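Terminal uridylyltransferase 1 (Trypanosoma brucei, PDB 5HZD) adds uridines from UTP to the 3' ends of guide RNAs, ribosomal RNAs and some mRNAs during mitochondrial RNA editing. Local coordinates at residues H414-L419 / G423-R428; S149-L154 / P173-H178. All coordinates share one frame; numbering follows the deposited sequence.

Contact 1: residues H414-L419 / G423-R428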
loop_
_atom_site.group_PDB
_atom_site.type_symbol
_atom_site.label_atom_id
_atom_site.label_comp_id
_atom_site.label_asym_id
_atom_site.label_seq_id
_atom_site.Cartn_x
_atom_site.Cartn_y
_atom_site.Cartn_z
ATOM N N HIS A 414 -26.730 9.519 -7.938
ATOM C CA HIS A 414 -27.043 8.742 -9.133
ATOM C C HIS A 414 -25.864 8.115 -9.861
ATOM O O HIS A 414 -26.067 7.207 -10.683
ATOM C CB HIS A 414 -27.860 9.580 -10.112
ATOM C CG HIS A 414 -29.176 9.988 -9.546
ATOM N ND1 HIS A 414 -30.187 9.081 -9.312
ATOM C CD2 HIS A 414 -29.625 11.184 -9.104
ATOM C CE1 HIS A 414 -31.222 9.710 -8.780
ATOM N NE2 HIS A 414 -30.907 10.987 -8.645
ATOM N N ASN A 415 -24.647 8.582 -9.576
ATOM C CA ASN A 415 -23.481 8.129 -10.320
ATOM C C ASN A 415 -22.470 7.385 -9.459
ATOM O O ASN A 415 -22.573 7.365 -8.243
ATOM C CB ASN A 415 -22.798 9.320 -10.997
ATOM C CG ASN A 415 -23.645 9.918 -12.122
ATOM O OD1 ASN A 415 -24.557 9.264 -12.679
ATOM N ND2 ASN A 415 -23.328 11.160 -12.488
ATOM N N VAL A 416 -21.496 6.784 -10.119
ATOM C CA VAL A 416 -20.516 5.946 -9.447
ATOM C C VAL A 416 -19.137 6.443 -9.826
ATOM O O VAL A 416 -18.869 6.706 -10.998
ATOM C CB VAL A 416 -20.635 4.501 -9.971
ATOM C CG1 VAL A 416 -19.533 3.593 -9.348
ATOM C CG2 VAL A 416 -22.057 3.938 -9.729
ATOM N N ILE A 417 -18.252 6.555 -8.842
ATOM C CA ILE A 417 -16.834 6.868 -9.105
ATOM C C ILE A 417 -16.211 5.618 -9.702
ATOM O O ILE A 417 -16.108 4.588 -9.030
ATOM C CB ILE A 417 -16.151 7.260 -7.788
ATOM C CG1 ILE A 417 -16.811 8.531 -7.206
ATOM C CG2 ILE A 417 -14.653 7.509 -7.996
ATOM C CD1 ILE A 417 -16.254 8.997 -5.842
ATOM N N SER A 418 -15.839 5.662 -10.977
ATOM C CA SER A 418 -15.399 4.444 -11.639
ATOM C C SER A 418 -14.367 4.740 -12.703
ATOM O O SER A 418 -14.523 5.683 -13.496
ATOM C CB SER A 418 -16.588 3.718 -12.295
ATOM O OG SER A 418 -16.085 2.572 -12.978
ATOM N N LEU A 419 -13.293 3.947 -12.691
ATOM C CA LEU A 419 -12.260 4.033 -13.730
ATOM C C LEU A 419 -12.470 2.957 -14.779
ATOM O O LEU A 419 -11.655 2.800 -15.687
ATOM C CB LEU A 419 -10.857 3.878 -13.108
ATOM C CG LEU A 419 -10.536 4.848 -11.977
ATOM C CD1 LEU A 419 -9.149 4.487 -11.443
ATOM C CD2 LEU A 419 -10.592 6.233 -12.546
ATOM N N GLY A 423 -16.379 7.580 -19.548
ATOM C CA GLY A 423 -17.498 8.481 -19.362
ATOM C C GLY A 423 -18.155 8.299 -18.013
ATOM O O GLY A 423 -17.565 7.739 -17.101
ATOM N N ILE A 424 -19.377 8.787 -17.884
ATOM C CA ILE A 424 -20.119 8.679 -16.622
ATOM C C ILE A 424 -20.631 7.254 -16.433
ATOM O O ILE A 424 -21.190 6.656 -17.363
ATOM C CB ILE A 424 -21.335 9.631 -16.626
ATOM C CG1 ILE A 424 -20.888 11.095 -16.646
ATOM C CG2 ILE A 424 -22.287 9.348 -15.429
ATOM C CD1 ILE A 424 -20.054 11.517 -15.496
ATOM N N THR A 425 -20.454 6.719 -15.218
ATOM C CA THR A 425 -21.065 5.441 -14.838
ATOM C C THR A 425 -22.237 5.740 -13.903
ATOM O O THR A 425 -22.057 6.342 -12.841
ATOM C CB THR A 425 -20.052 4.583 -14.052
ATOM O OG1 THR A 425 -18.966 4.250 -14.915
ATOM C CG2 THR A 425 -20.696 3.287 -13.581
ATOM N N THR A 426 -23.448 5.352 -14.276
ATOM C CA THR A 426 -24.574 5.562 -13.374
ATOM C C THR A 426 -24.722 4.347 -12.459
ATOM O O THR A 426 -24.235 3.268 -12.777
ATOM C CB THR A 426 -25.884 5.797 -14.134
ATOM O OG1 THR A 426 -26.262 4.607 -14.828
ATOM C CG2 THR A 426 -25.732 6.976 -15.131
ATOM N N LYS A 427 -25.359 4.528 -11.306
ATOM C CA LYS A 427 -25.655 3.389 -10.439
ATOM C C LYS A 427 -26.443 2.319 -11.176
ATOM O O LYS A 427 -26.123 1.121 -11.059
ATOM C CB LYS A 427 -26.401 3.851 -9.181
ATOM C CG LYS A 427 -25.507 4.719 -8.281
ATOM C CD LYS A 427 -26.224 5.084 -6.999
ATOM C CE LYS A 427 -25.386 6.135 -6.208
ATOM N NZ LYS A 427 -26.035 6.460 -4.889
ATOM N N ARG A 428 -27.412 2.751 -11.988
ATOM C CA ARG A 428 -28.257 1.831 -12.739
ATOM C C ARG A 428 -27.411 0.963 -13.683
ATOM O O ARG A 428 -27.690 -0.223 -13.837
ATOM C CB ARG A 428 -29.374 2.581 -13.470
ATOM C CG ARG A 428 -30.275 1.642 -14.265
ATOM C CD ARG A 428 -31.392 2.416 -14.936
ATOM N NE ARG A 428 -32.320 2.989 -13.959
ATOM C CZ ARG A 428 -33.436 2.391 -13.545
ATOM N NH1 ARG A 428 -33.765 1.196 -14.018
ATOM N NH2 ARG A 428 -34.217 2.986 -12.652
HETATM O O HOH W 1 -28.492 5.667 -11.575
HETATM O O HOH W 2 -18.788 7.914 -13.398
HETATM O O HOH W 3 -17.089 6.293 -14.947
#

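Contact 2: residues S149-L154 / P173-H178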
loop_
_atom_site.group_PDB
_atom_site.type_symbol
_atom_site.label_atom_id
_atom_site.label_comp_id
_atom_site.label_asym_id
_atom_site.label_seq_id
_atom_site.Cartn_x
_atom_site.Cartn_y
_atom_site.Cartn_z
ATOM N N SER A 149 4.776 -22.744 6.538
ATOM C CA SER A 149 6.074 -23.162 5.973
ATOM C C SER A 149 7.073 -22.032 5.936
ATOM O O SER A 149 8.235 -22.201 6.367
ATOM C CB SER A 149 5.885 -23.716 4.554
ATOM O OG SER A 149 5.146 -24.925 4.599
ATOM N N ILE A 150 6.661 -20.874 5.436
ATOM C CA ILE A 150 7.602 -19.763 5.312
ATOM C C ILE A 150 7.941 -19.153 6.679
ATOM O O ILE A 150 9.077 -18.727 6.912
ATOM C CB ILE A 150 7.105 -18.747 4.293
ATOM C CG1 ILE A 150 7.132 -19.430 2.908
ATOM C CG2 ILE A 150 7.988 -17.513 4.291
ATOM C CD1 ILE A 150 6.377 -18.666 1.889
ATOM N N THR A 151 6.968 -19.136 7.596
ATOM C CA THR A 151 7.283 -18.707 8.959
ATOM C C THR A 151 8.428 -19.519 9.552
ATOM O O THR A 151 9.344 -18.944 10.122
ATOM C CB THR A 151 6.059 -18.766 9.848
ATOM O OG1 THR A 151 5.105 -17.852 9.302
ATOM C CG2 THR A 151 6.406 -18.281 11.273
ATOM N N GLU A 152 8.401 -20.831 9.357
ATOM C CA GLU A 152 9.439 -21.688 9.930
ATOM C C GLU A 152 10.792 -21.438 9.279
ATOM O O GLU A 152 11.813 -21.411 9.954
ATOM C CB GLU A 152 9.056 -23.160 9.773
ATOM C CG GLU A 152 10.119 -24.127 10.241
ATOM C CD GLU A 152 10.280 -24.150 11.754
ATOM O OE1 GLU A 152 9.490 -23.481 12.470
ATOM O OE2 GLU A 152 11.220 -24.833 12.233
ATOM N N LEU A 153 10.804 -21.243 7.970
ATOM C CA LEU A 153 12.071 -20.914 7.301
ATOM C C LEU A 153 12.657 -19.599 7.811
ATOM O O LEU A 153 13.888 -19.480 8.027
ATOM C CB LEU A 153 11.899 -20.852 5.771
ATOM C CG LEU A 153 11.599 -22.182 5.080
ATOM C CD1 LEU A 153 11.362 -21.981 3.577
ATOM C CD2 LEU A 153 12.725 -23.205 5.328
ATOM N N LEU A 154 11.803 -18.598 8.012
ATOM C CA LEU A 154 12.267 -17.329 8.552
ATOM C C LEU A 154 12.815 -17.471 9.983
ATOM O O LEU A 154 13.863 -16.931 10.294
ATOM C CB LEU A 154 11.151 -16.294 8.489
ATOM C CG LEU A 154 10.772 -15.863 7.079
ATOM C CD1 LEU A 154 9.424 -15.159 7.133
ATOM C CD2 LEU A 154 11.864 -14.941 6.456
ATOM N N PRO A 173 -4.682 -15.361 4.044
ATOM C CA PRO A 173 -3.605 -15.631 5.002
ATOM C C PRO A 173 -2.315 -14.944 4.599
ATOM O O PRO A 173 -1.960 -14.894 3.418
ATOM C CB PRO A 173 -3.416 -17.146 4.895
ATOM C CG PRO A 173 -4.768 -17.637 4.395
ATOM C CD PRO A 173 -5.168 -16.595 3.408
ATOM N N ILE A 174 -1.619 -14.385 5.582
ATOM C CA ILE A 174 -0.393 -13.636 5.325
ATOM C C ILE A 174 0.574 -13.853 6.479
ATOM O O ILE A 174 0.216 -14.438 7.506
ATOM C CB ILE A 174 -0.637 -12.117 5.174
ATOM C CG1 ILE A 174 -1.302 -11.557 6.438
ATOM C CG2 ILE A 174 -1.515 -11.820 3.965
ATOM C CD1 ILE A 174 -1.269 -10.007 6.475
ATOM N N ILE A 175 1.818 -13.421 6.273
ATOM C CA ILE A 175 2.783 -13.296 7.355
ATOM C C ILE A 175 3.063 -11.820 7.539
ATOM O O ILE A 175 3.387 -11.129 6.589
ATOM C CB ILE A 175 4.130 -13.994 7.003
ATOM C CG1 ILE A 175 3.920 -15.510 6.848
ATOM C CG2 ILE A 175 5.154 -13.722 8.134
ATOM C CD1 ILE A 175 5.158 -16.227 6.282
ATOM N N LYS A 176 2.920 -11.319 8.757
ATOM C CA LYS A 176 3.285 -9.932 9.039
ATOM C C LYS A 176 4.588 -9.927 9.788
ATOM O O LYS A 176 4.768 -10.674 10.761
ATOM C CB LYS A 176 2.215 -9.269 9.926
ATOM C CG LYS A 176 0.940 -8.869 9.136
ATOM C CD LYS A 176 -0.034 -8.095 10.034
ATOM C CE LYS A 176 0.436 -6.679 10.238
ATOM N NZ LYS A 176 0.127 -5.888 8.990
ATOM N N HIS A 177 5.529 -9.096 9.353
ATOM C CA HIS A 177 6.752 -8.910 10.104
ATOM C C HIS A 177 6.790 -7.520 10.712
ATOM O O HIS A 177 6.608 -6.513 10.012
ATOM C CB HIS A 177 7.979 -9.125 9.192
ATOM C CG HIS A 177 9.269 -8.814 9.880
ATOM N ND1 HIS A 177 9.972 -7.647 9.654
ATOM C CD2 HIS A 177 9.938 -9.475 10.861
ATOM C CE1 HIS A 177 11.050 -7.639 10.423
ATOM N NE2 HIS A 177 11.038 -8.725 11.178
ATOM N N HIS A 178 6.960 -7.467 12.028
ATOM C CA HIS A 178 7.002 -6.206 12.764
ATOM C C HIS A 178 8.444 -5.942 13.194
ATOM O O HIS A 178 8.966 -6.609 14.080
ATOM C CB HIS A 178 6.141 -6.310 14.030
ATOM C CG HIS A 178 4.738 -6.760 13.796
ATOM N ND1 HIS A 178 3.714 -5.880 13.516
ATOM C CD2 HIS A 178 4.178 -7.995 13.836
ATOM C CE1 HIS A 178 2.584 -6.555 13.371
ATOM N NE2 HIS A 178 2.836 -7.838 13.573
#

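Contact 1: residues H414-L419 / G423-R428
Val416 N donates to Thr425 O at 2.8 Å and Lys427 N to His414 O in a nearly straight bond (2.8 Å, 174° at the hydrogen), two secure links in an otherwise short and weakly bonded antiparallel pairing; between them Asn415 and Thr426 form a non-hydrogen-bonded pair with CA atoms 4.1 Å apart. Water stands in for a direct return bond, giving a proton to Val416 O and taking one from Thr425 N. A second water bridges His414 O to Arg428 N.

On one face, Thr425 CG2 lies 3.8 Å from Val416 CB, and Thr425 OG1 sits 3.6 Å from Ser418 CB. The two hydroxyls do not bond to each other: Arg421 holds that of Thr425, and Glu466 that of Ser418. On the opposite side, the Asn415 side chain lies against Ile424, whose CG2 is 3.6 Å from Asn415 CG.

Lys427 runs beside Val416 and His414 O, fully extended beyond CG, its CE 3.7 Å from Asn415 O; the ammonium thereby arrives among the carbonyls of Tyr461, Glu462 and Trp412, a cage that should favour its positive charge. Thr426 is the N-cap residue: its OG1, placed between its own backbone N and carbonyl carbon (chi1 67°), is bonded to Met429 N.

This is a beta hairpin running into a short, weakly bonded helix capped by Thr426, in the Cid1-like region. The backbone of Ile417 also bonds to Glu466, within the proposed nucleotide recognition motif, and to the adjacent Cys464.

Contact 2: residues S149-L154 / P173-H178
Ile175 supplies all of the strand's contact with helical segment 149-154, its side chain reaching Ile150, Thr151 and Leu154 chiefly through its CD1 methyl. The short helical and strand axes approach to 9.6 Å and run 30° from parallel, and no hydrogen bond links the segments.

The apolar part is small. With CG1 anti to its carbonyl carbon (chi1 -64°) and the chain extended onward to CD1, Ile175 pushes that methyl between the helical residues. CD1 meets Ile150 CG2 at 3.7 Å, whereas Leu154 CD1 stands further off at 4.5 Å, a looser neighbour one turn along.

The mixed polar and apolar part is closer. Thr151 OG1 lies 3.4 Å from Ile175 CD1 and 3.6 Å from its CG1. That oxygen is hydrogen-bonded to Val147 O in the preceding turn of the helix, so its hydrogen-bonding need is met although its partner across the contact is a hydrocarbon.

Strand 174-177 lies between strands 164-167 and 285-288 in the mixed palm sheet, with helix 143-156 packed on the Ile175 face. Thr151 and Leu154 also touch Pro166 and Leu164 of the edge strand, while Ile150 and Leu153 rest on Trp100 of helix 80-100.

Taken together, the two contacts mark different parts of a chain that is itself one piece of a longer protein: contact 2 lies in the palm region, contact 1 in the Cid1-like region. They sit on opposite sides of the chain's centre, their own centres 40 Å apart and their nearest atoms about 24 Å. Contact 2 backs the catalytic side. The side chain of Ile175 is about 7 Å from that of Asp286, probably important for activity, and about 10 Å from that of Asp125, a predicted magnesium ligand; Lys176 makes a salt bridge to Asp286. Contact 1 lies near the UTP site, though not in it: the side chains of Ser418 and UTP-binding Tyr337 are about 10 Å apart.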